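Long-range contact in translation initiation factor eIF-2B (Pyrococcus horikoshii, PDB 1VB5), which probably catalyses the exchange of initiation factor 2-bound GDP for GTP, as the regulatory subunit of archaeal initiation factor 2B: residues G20-F32 / N59-I72. Numbering follows the deposited sequence.
Sequences GASWLAKKGAEAF and NPSMASLYNLARFI
Two helices of the N-terminal helical bundle pack here in nearly the same direction: the 21-32 part of helix 21-38 and helix 63-71 approach to 9.1 Å between axes and cross at -27°. Leu68 is the knob. It sits in a hole formed by Ala25, Gly28, Ala29 and Phe32. With CG anti to the backbone N (chi1 161°) and chi2 at 63°, its CD2 is brought onto the Gly28-Ala29 peptide, 3.5 Å from Gly28 C and 3.6 Å from Ala29 N, while its CG meets Phe32 CE1 obliquely. Phe32 is covered over one face by Ile72, whose CG1 makes a CH-pi contact 4.0 Å from the ring centroid, while Ile72 CG2 sits 3.6 Å from CD2 of the same ring. Leu51 and Val55 of helix 41-58 also touch Phe32.

At the other end, Met62, the last residue of the type I turn from Asn59, runs extended beyond CG and lays its thioether across the start of helix 21-38. Its SD is 3.3 Å from Leu24 CD1, the two side chains crossing at about a right angle, and 3.4 Å from Ala21 CA; its CE reaches Ala21 N. Midway, Leu65 CD2 lies 4.0 Å from Leu24 O, beside the Ala25 backbone. From helix 78-106, Met92 packs on Ala25 and Leu89 on Ala29. A leucine knob seated among four residues of the facing helix is the knobs-into-holes packing of a helical bundle, here the N-terminal one.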
loop_
_atom_site.group_PDB
_atom_site.type_symbol
_atom_site.label_atom_id
_atom_site.label_comp_id
_atom_site.label_asym_id
_atom_site.label_seq_id
_atom_site.Cartn_x
_atom_site.Cartn_y
_atom_site.Cartn_z
ATOM N N GLY B 20 -2.255 -5.584 18.618
ATOM C CA GLY B 20 -1.520 -4.332 18.686
ATOM C C GLY B 20 -1.260 -3.722 20.049
ATOM O O GLY B 20 -1.088 -4.427 21.043
ATOM N N ALA B 21 -1.226 -2.392 20.080
ATOM C CA ALA B 21 -0.977 -1.629 21.297
ATOM C C ALA B 21 -1.669 -2.212 22.530
ATOM O O ALA B 21 -1.011 -2.721 23.434
ATOM C CB ALA B 21 -1.411 -0.180 21.091
ATOM N N SER B 22 -2.995 -2.131 22.557
ATOM C CA SER B 22 -3.781 -2.640 23.676
ATOM C C SER B 22 -3.225 -3.930 24.283
ATOM O O SER B 22 -2.911 -3.974 25.471
ATOM C CB SER B 22 -5.227 -2.862 23.231
ATOM O OG SER B 22 -5.988 -3.449 24.269
ATOM N N TRP B 23 -3.099 -4.976 23.470
ATOM C CA TRP B 23 -2.590 -6.255 23.956
ATOM C C TRP B 23 -1.225 -6.114 24.629
ATOM O O TRP B 23 -1.009 -6.646 25.722
ATOM C CB TRP B 23 -2.479 -7.261 22.810
ATOM C CG TRP B 23 -2.061 -8.636 23.260
ATOM C CD1 TRP B 23 -2.868 -9.614 23.765
ATOM C CD2 TRP B 23 -0.729 -9.170 23.268
ATOM N NE1 TRP B 23 -2.123 -10.725 24.087
ATOM C CE2 TRP B 23 -0.808 -10.480 23.793
ATOM C CE3 TRP B 23 0.524 -8.669 22.884
ATOM C CZ2 TRP B 23 0.318 -11.298 23.943
ATOM C CZ3 TRP B 23 1.646 -9.484 23.035
ATOM C CH2 TRP B 23 1.532 -10.784 23.559
ATOM N N LEU B 24 -0.304 -5.411 23.972
ATOM C CA LEU B 24 1.032 -5.213 24.525
ATOM C C LEU B 24 0.959 -4.527 25.875
ATOM O O LEU B 24 1.697 -4.874 26.799
ATOM C CB LEU B 24 1.897 -4.366 23.587
ATOM C CG LEU B 24 2.508 -5.046 22.364
ATOM C CD1 LEU B 24 3.406 -4.048 21.653
ATOM C CD2 LEU B 24 3.312 -6.269 22.783
ATOM N N ALA B 25 0.072 -3.541 25.979
ATOM C CA ALA B 25 -0.104 -2.805 27.220
ATOM C C ALA B 25 -0.464 -3.776 28.342
ATOM O O ALA B 25 0.058 -3.674 29.451
ATOM C CB ALA B 25 -1.197 -1.755 27.055
ATOM N N LYS B 26 -1.350 -4.722 28.043
ATOM C CA LYS B 26 -1.766 -5.711 29.029
ATOM C C LYS B 26 -0.591 -6.574 29.471
ATOM O O LYS B 26 -0.407 -6.815 30.662
ATOM C CB LYS B 26 -2.872 -6.602 28.465
ATOM C CG LYS B 26 -4.169 -5.868 28.205
ATOM C CD LYS B 26 -5.269 -6.816 27.764
ATOM C CE LYS B 26 -6.543 -6.050 27.444
ATOM N NZ LYS B 26 -7.638 -6.957 27.002
ATOM N N LYS B 27 0.204 -7.037 28.511
ATOM C CA LYS B 27 1.363 -7.866 28.822
ATOM C C LYS B 27 2.364 -7.063 29.648
ATOM O O LYS B 27 3.023 -7.603 30.537
ATOM C CB LYS B 27 2.032 -8.355 27.533
ATOM C CG LYS B 27 1.118 -9.162 26.617
ATOM C CD LYS B 27 0.657 -10.461 27.264
ATOM C CE LYS B 27 1.821 -11.414 27.502
ATOM N NZ LYS B 27 1.358 -12.730 28.033
ATOM N N GLY B 28 2.477 -5.773 29.345
ATOM C CA GLY B 28 3.389 -4.918 30.082
ATOM C C GLY B 28 2.970 -4.848 31.539
ATOM O O GLY B 28 3.806 -4.910 32.444
ATOM N N ALA B 29 1.664 -4.722 31.764
ATOM C CA ALA B 29 1.122 -4.659 33.115
ATOM C C ALA B 29 1.368 -6.000 33.803
ATOM O O ALA B 29 1.688 -6.048 34.992
ATOM C CB ALA B 29 -0.369 -4.354 33.073
ATOM N N GLU B 30 1.217 -7.084 33.045
ATOM C CA GLU B 30 1.440 -8.427 33.567
ATOM C C GLU B 30 2.885 -8.568 34.025
ATOM O O GLU B 30 3.174 -9.283 34.983
ATOM C CB GLU B 30 1.152 -9.481 32.496
ATOM C CG GLU B 30 -0.320 -9.770 32.264
ATOM C CD GLU B 30 -0.543 -10.776 31.141
ATOM O OE1 GLU B 30 0.107 -11.850 31.160
ATOM O OE2 GLU B 30 -1.369 -10.495 30.243
ATOM N N ALA B 31 3.790 -7.885 33.330
ATOM C CA ALA B 31 5.205 -7.932 33.672
ATOM C C ALA B 31 5.417 -7.343 35.063
ATOM O O ALA B 31 6.131 -7.917 35.888
ATOM C CB ALA B 31 6.020 -7.155 32.646
ATOM N N PHE B 32 4.797 -6.196 35.322
ATOM C CA PHE B 32 4.932 -5.552 36.622
ATOM C C PHE B 32 4.253 -6.367 37.722
ATOM O O PHE B 32 4.761 -6.439 38.835
ATOM C CB PHE B 32 4.369 -4.127 36.588
ATOM C CG PHE B 32 5.245 -3.148 35.857
ATOM C CD1 PHE B 32 5.017 -2.850 34.516
ATOM C CD2 PHE B 32 6.314 -2.539 36.504
ATOM C CE1 PHE B 32 5.841 -1.957 33.830
ATOM C CE2 PHE B 32 7.145 -1.647 35.830
ATOM C CZ PHE B 32 6.908 -1.355 34.488
ATOM N N ASN B 59 8.623 -1.545 22.097
ATOM C CA ASN B 59 8.165 -0.834 20.908
ATOM C C ASN B 59 8.066 0.654 21.212
ATOM O O ASN B 59 7.042 1.135 21.698
ATOM C CB ASN B 59 6.802 -1.352 20.449
ATOM C CG ASN B 59 6.397 -0.789 19.096
ATOM O OD1 ASN B 59 6.626 0.388 18.809
ATOM N ND2 ASN B 59 5.786 -1.622 18.262
ATOM N N PRO B 60 9.144 1.406 20.935
ATOM C CA PRO B 60 9.177 2.851 21.181
ATOM C C PRO B 60 8.119 3.629 20.393
ATOM O O PRO B 60 7.975 4.836 20.578
ATOM C CB PRO B 60 10.599 3.238 20.778
ATOM C CG PRO B 60 11.383 1.988 21.061
ATOM C CD PRO B 60 10.470 0.915 20.523
ATOM N N SER B 61 7.388 2.939 19.516
ATOM C CA SER B 61 6.344 3.584 18.716
ATOM C C SER B 61 4.987 3.575 19.423
ATOM O O SER B 61 4.044 4.221 18.970
ATOM C CB SER B 61 6.199 2.891 17.352
ATOM O OG SER B 61 7.357 3.054 16.547
ATOM N N MET B 62 4.887 2.838 20.524
ATOM C CA MET B 62 3.630 2.756 21.260
ATOM C C MET B 62 3.660 3.547 22.561
ATOM O O MET B 62 4.364 3.193 23.510
ATOM C CB MET B 62 3.276 1.295 21.542
ATOM C CG MET B 62 2.853 0.527 20.299
ATOM S SD MET B 62 2.313 -1.147 20.670
ATOM C CE MET B 62 1.943 -1.770 19.018
ATOM N N ALA B 63 2.882 4.621 22.589
ATOM C CA ALA B 63 2.807 5.494 23.752
ATOM C C ALA B 63 2.205 4.805 24.971
ATOM O O ALA B 63 2.453 5.214 26.100
ATOM C CB ALA B 63 1.994 6.738 23.409
ATOM N N SER B 64 1.416 3.763 24.742
ATOM C CA SER B 64 0.782 3.051 25.841
ATOM C C SER B 64 1.836 2.458 26.769
ATOM O O SER B 64 1.665 2.452 27.988
ATOM C CB SER B 64 -0.131 1.945 25.308
ATOM O OG SER B 64 0.616 0.959 24.623
ATOM N N LEU B 65 2.931 1.973 26.193
ATOM C CA LEU B 65 3.997 1.391 26.994
ATOM C C LEU B 65 4.692 2.462 27.830
ATOM O O LEU B 65 5.007 2.241 29.001
ATOM C CB LEU B 65 5.008 0.680 26.092
ATOM C CG LEU B 65 4.410 -0.472 25.281
ATOM C CD1 LEU B 65 5.492 -1.121 24.427
ATOM C CD2 LEU B 65 3.792 -1.494 26.226
ATOM N N TYR B 66 4.931 3.622 27.229
ATOM C CA TYR B 66 5.567 4.724 27.940
ATOM C C TYR B 66 4.671 5.215 29.083
ATOM O O TYR B 66 5.151 5.467 30.187
ATOM C CB TYR B 66 5.844 5.887 26.984
ATOM C CG TYR B 66 6.258 7.163 27.687
ATOM C CD1 TYR B 66 7.603 7.480 27.873
ATOM C CD2 TYR B 66 5.297 8.050 28.180
ATOM C CE1 TYR B 66 7.983 8.653 28.535
ATOM C CE2 TYR B 66 5.663 9.220 28.845
ATOM C CZ TYR B 66 7.000 9.515 29.017
ATOM O OH TYR B 66 7.352 10.679 29.662
ATOM N N ASN B 67 3.375 5.369 28.815
ATOM C CA ASN B 67 2.459 5.827 29.850
ATOM C C ASN B 67 2.282 4.774 30.945
ATOM O O ASN B 67 2.069 5.113 32.104
ATOM C CB ASN B 67 1.104 6.212 29.250
ATOM C CG ASN B 67 1.162 7.530 28.500
ATOM O OD1 ASN B 67 1.820 8.472 28.940
ATOM N ND2 ASN B 67 0.465 7.608 27.371
ATOM N N LEU B 68 2.368 3.500 30.576
ATOM C CA LEU B 68 2.253 2.431 31.561
ATOM C C LEU B 68 3.425 2.570 32.526
ATOM O O LEU B 68 3.253 2.512 33.745
ATOM C CB LEU B 68 2.309 1.057 30.883
ATOM C CG LEU B 68 2.660 -0.138 31.789
ATOM C CD1 LEU B 68 1.589 -0.332 32.851
ATOM C CD2 LEU B 68 2.804 -1.394 30.948
ATOM N N ALA B 69 4.613 2.781 31.962
ATOM C CA ALA B 69 5.839 2.923 32.739
ATOM C C ALA B 69 5.804 4.074 33.742
ATOM O O ALA B 69 6.288 3.931 34.864
ATOM C CB ALA B 69 7.029 3.085 31.804
ATOM N N ARG B 70 5.246 5.213 33.344
ATOM C CA ARG B 70 5.165 6.361 34.243
ATOM C C ARG B 70 4.055 6.188 35.272
ATOM O O ARG B 70 4.063 6.841 36.313
ATOM C CB ARG B 70 4.912 7.656 33.463
ATOM C CG ARG B 70 5.989 8.019 32.454
ATOM C CD ARG B 70 7.378 7.972 33.064
ATOM N NE ARG B 70 8.374 8.533 32.155
ATOM C CZ ARG B 70 9.678 8.285 32.226
ATOM N NH1 ARG B 70 10.153 7.476 33.165
ATOM N NH2 ARG B 70 10.505 8.850 31.357
ATOM N N PHE B 71 3.100 5.316 34.973
ATOM C CA PHE B 71 1.987 5.067 35.880
ATOM C C PHE B 71 2.438 4.227 37.073
ATOM O O PHE B 71 1.973 4.426 38.196
ATOM C CB PHE B 71 0.860 4.344 35.148
ATOM C CG PHE B 71 -0.426 4.294 35.922
ATOM C CD1 PHE B 71 -1.236 5.422 36.021
ATOM C CD2 PHE B 71 -0.818 3.127 36.571
ATOM C CE1 PHE B 71 -2.423 5.388 36.761
ATOM C CE2 PHE B 71 -2.003 3.083 37.311
ATOM C CZ PHE B 71 -2.806 4.214 37.406
ATOM N N ILE B 72 3.338 3.282 36.821
ATOM C CA ILE B 72 3.854 2.421 37.879
ATOM C C ILE B 72 4.890 3.201 38.679
ATOM O O ILE B 72 5.923 3.603 38.154
ATOM C CB ILE B 72 4.490 1.129 37.299
ATOM C CG1 ILE B 72 3.398 0.108 36.963
ATOM C CG2 ILE B 72 5.429 0.499 38.323
ATOM C CD1 ILE B 72 2.256 0.646 36.156
#